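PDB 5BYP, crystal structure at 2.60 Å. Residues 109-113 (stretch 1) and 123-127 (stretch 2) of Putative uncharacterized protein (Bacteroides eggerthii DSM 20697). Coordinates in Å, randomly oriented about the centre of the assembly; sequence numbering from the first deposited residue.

Stretch 1, residues 109-113: TDKKM
Stretch 2 123-127: VFRKY

The two stretches belong to one chain and lie antiparallel: the vector from CA of residue 110 to CA of 113 and that from CA of 123 to CA of 126 are 154° apart. Residues 112-113 and 123-126 are strand, and the register is fixed by CA-CA separations of 4.9 Å for Lys 111 with Lys 126, 4.7 Å for Lys 112 with Arg 125 and 5.0 Å for Met 113 with Phe 124. Together the stretches bury 376 Å², both sides summed.

Phe 124 and Met 113, covered by 73 and 72 Å², contribute the most surface. They are an antiparallel hydrogen-bonded pair, each donating to the other: Phe 124 N lies 2.8 Å from Met 113 O with an N-H...O angle of 168°, and Met 113 N lies 3.0 Å from Phe 124 O at 151°. Backbone angles are extended, phi/psi -149/128 for Met 113 and -112/150 for Phe 124. Because the residues are directly paired, their side chains leave on the same face of the sheet, where both are buried. Met 113, modelled as selenomethionine, has chi1 177° (t), chi2 -154° (t) and chi3 -66° (m); Phe 124 has chi1 -56° (m) and chi2 87°. These rotamers bring SE of Met 113 to 3.7 Å from CD1 of Phe 124 and to 4.2 Å from the ring centroid, 31° off the ring normal. The approach is therefore oblique, combining apolar packing with the favourable contact of a polarizable selenium and an aromatic ring.

Lys 112 and Arg 125 are the non-hydrogen-bonded pair, with phi/psi -102/158 and -123/133, their side chains sharing the face away from Met 113 and Phe 124. Between the backbones, CA-H groups approach carbonyls: Lys 112 CA is 3.5 Å from Phe 124 O, and Arg 125 CA is 3.4 Å from Lys 111 O. The Lys 112 side chain is extended, all four chi angles t, so its aliphatic part runs beside the partner strand, with CE 3.7 Å from Val 123 CG1. Arg 125 (chi1 -86°, m; chi2 -173°, t; chi3 130°, between wells) contributes little covered surface.

Lys 126, covered by 56 Å², secures the other end. With phi/psi -65/133, its N donates to Lys 111 O at 2.6 Å and 161°, a short bond that extends the ladder beyond the bridged pairs. Its CA-to-CB bond points toward stretch 1, and with all four chi angles t the methylenes pass Asp 110, whose O is 3.2 Å from Lys 126 CD. NZ of Lys 126 is hydrogen-bonded elsewhere in the structure.

The entry into the strand is held by a local turn. Thr 109 N donates to Lys 112 O at 2.8 Å, while Thr 109 OG1 (chi1 74°, p) accepts from Lys 112 N at 3.0 Å and, weakly, from Lys 111 N at 3.3 Å. Asp 110 (-74/-15) and Lys 111 (-123/-49) are not extended; the Lys 111 side chain is modelled only to CB.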

# COMPACT_ATOMS: atom_id res chain seq x y z
N THR A 109 9.22 7.15 -11.39
CA THR A 109 10.16 8.23 -11.70
C THR A 109 10.58 8.88 -10.36
O THR A 109 10.24 8.35 -9.30
CB THR A 109 9.54 9.25 -12.70
OG1 THR A 109 8.55 10.06 -12.04
CG2 THR A 109 8.93 8.57 -13.94
N ASP A 110 11.29 10.02 -10.41
CA ASP A 110 11.74 10.72 -9.21
C ASP A 110 10.56 11.46 -8.52
O ASP A 110 10.67 11.85 -7.36
CB ASP A 110 12.87 11.72 -9.57
CG ASP A 110 13.65 12.25 -8.38
OD1 ASP A 110 14.46 11.49 -7.81
OD2 ASP A 110 13.50 13.45 -8.07
N LYS A 111 9.42 11.61 -9.24
CA LYS A 111 8.25 12.29 -8.70
C LYS A 111 6.99 11.39 -8.72
O LYS A 111 6.32 11.30 -7.70
CB LYS A 111 7.98 13.60 -9.46
N LYS A 112 6.67 10.74 -9.87
CA LYS A 112 5.45 9.92 -9.97
C LYS A 112 5.72 8.39 -9.85
O LYS A 112 6.84 7.92 -10.08
CB LYS A 112 4.69 10.20 -11.28
CG LYS A 112 3.20 9.76 -11.24
CD LYS A 112 2.46 9.99 -12.57
CE LYS A 112 1.20 9.16 -12.66
NZ LYS A 112 0.36 9.53 -13.84
N MSE A 113 4.67 7.64 -9.47
CA MSE A 113 4.62 6.19 -9.36
C MSE A 113 3.19 5.71 -9.65
O MSE A 113 2.24 6.22 -9.05
CB MSE A 113 5.08 5.71 -7.96
CG MSE A 113 4.98 4.19 -7.76
SE MSE A 113 4.79 3.69 -5.89
CE MSE A 113 6.52 4.25 -5.26
N VAL A 123 -2.16 5.81 -8.25
CA VAL A 123 -1.39 6.95 -8.75
C VAL A 123 -0.82 7.75 -7.58
O VAL A 123 -1.56 8.42 -6.85
CB VAL A 123 -2.26 7.84 -9.68
CG1 VAL A 123 -1.47 9.05 -10.17
CG2 VAL A 123 -2.81 7.04 -10.85
N PHE A 124 0.52 7.67 -7.43
CA PHE A 124 1.26 8.31 -6.34
C PHE A 124 2.15 9.44 -6.82
O PHE A 124 2.72 9.39 -7.92
CB PHE A 124 2.16 7.29 -5.63
CG PHE A 124 1.51 6.06 -5.07
CD1 PHE A 124 1.33 4.93 -5.86
CD2 PHE A 124 1.20 5.97 -3.71
CE1 PHE A 124 0.78 3.76 -5.31
CE2 PHE A 124 0.65 4.80 -3.17
CZ PHE A 124 0.45 3.70 -3.97
N ARG A 125 2.35 10.43 -5.93
CA ARG A 125 3.30 11.51 -6.12
C ARG A 125 4.27 11.51 -4.93
O ARG A 125 3.84 11.33 -3.80
CB ARG A 125 2.60 12.87 -6.30
CG ARG A 125 2.21 13.12 -7.77
CD ARG A 125 1.66 14.51 -8.02
NE ARG A 125 2.33 15.17 -9.15
CZ ARG A 125 1.82 16.21 -9.81
NH1 ARG A 125 0.63 16.69 -9.47
NH2 ARG A 125 2.48 16.75 -10.81
N LYS A 126 5.58 11.61 -5.20
CA LYS A 126 6.59 11.60 -4.14
C LYS A 126 6.43 12.85 -3.24
O LYS A 126 6.25 13.96 -3.76
CB LYS A 126 8.00 11.52 -4.74
CG LYS A 126 9.04 11.02 -3.74
CD LYS A 126 10.32 10.60 -4.43
CE LYS A 126 11.29 9.96 -3.48
NZ LYS A 126 12.44 9.34 -4.20
N TYR A 127 6.46 12.66 -1.90
CA TYR A 127 6.27 13.76 -0.95
C TYR A 127 7.62 14.21 -0.34
O TYR A 127 8.19 13.48 0.51
CB TYR A 127 5.27 13.35 0.14
CG TYR A 127 4.75 14.50 0.97
CD1 TYR A 127 3.76 15.35 0.48
CD2 TYR A 127 5.15 14.67 2.29
CE1 TYR A 127 3.24 16.38 1.26
CE2 TYR A 127 4.63 15.69 3.09
CZ TYR A 127 3.67 16.54 2.57
OH TYR A 127 3.15 17.55 3.35
OXT TYR A 127 8.12 15.29 -0.74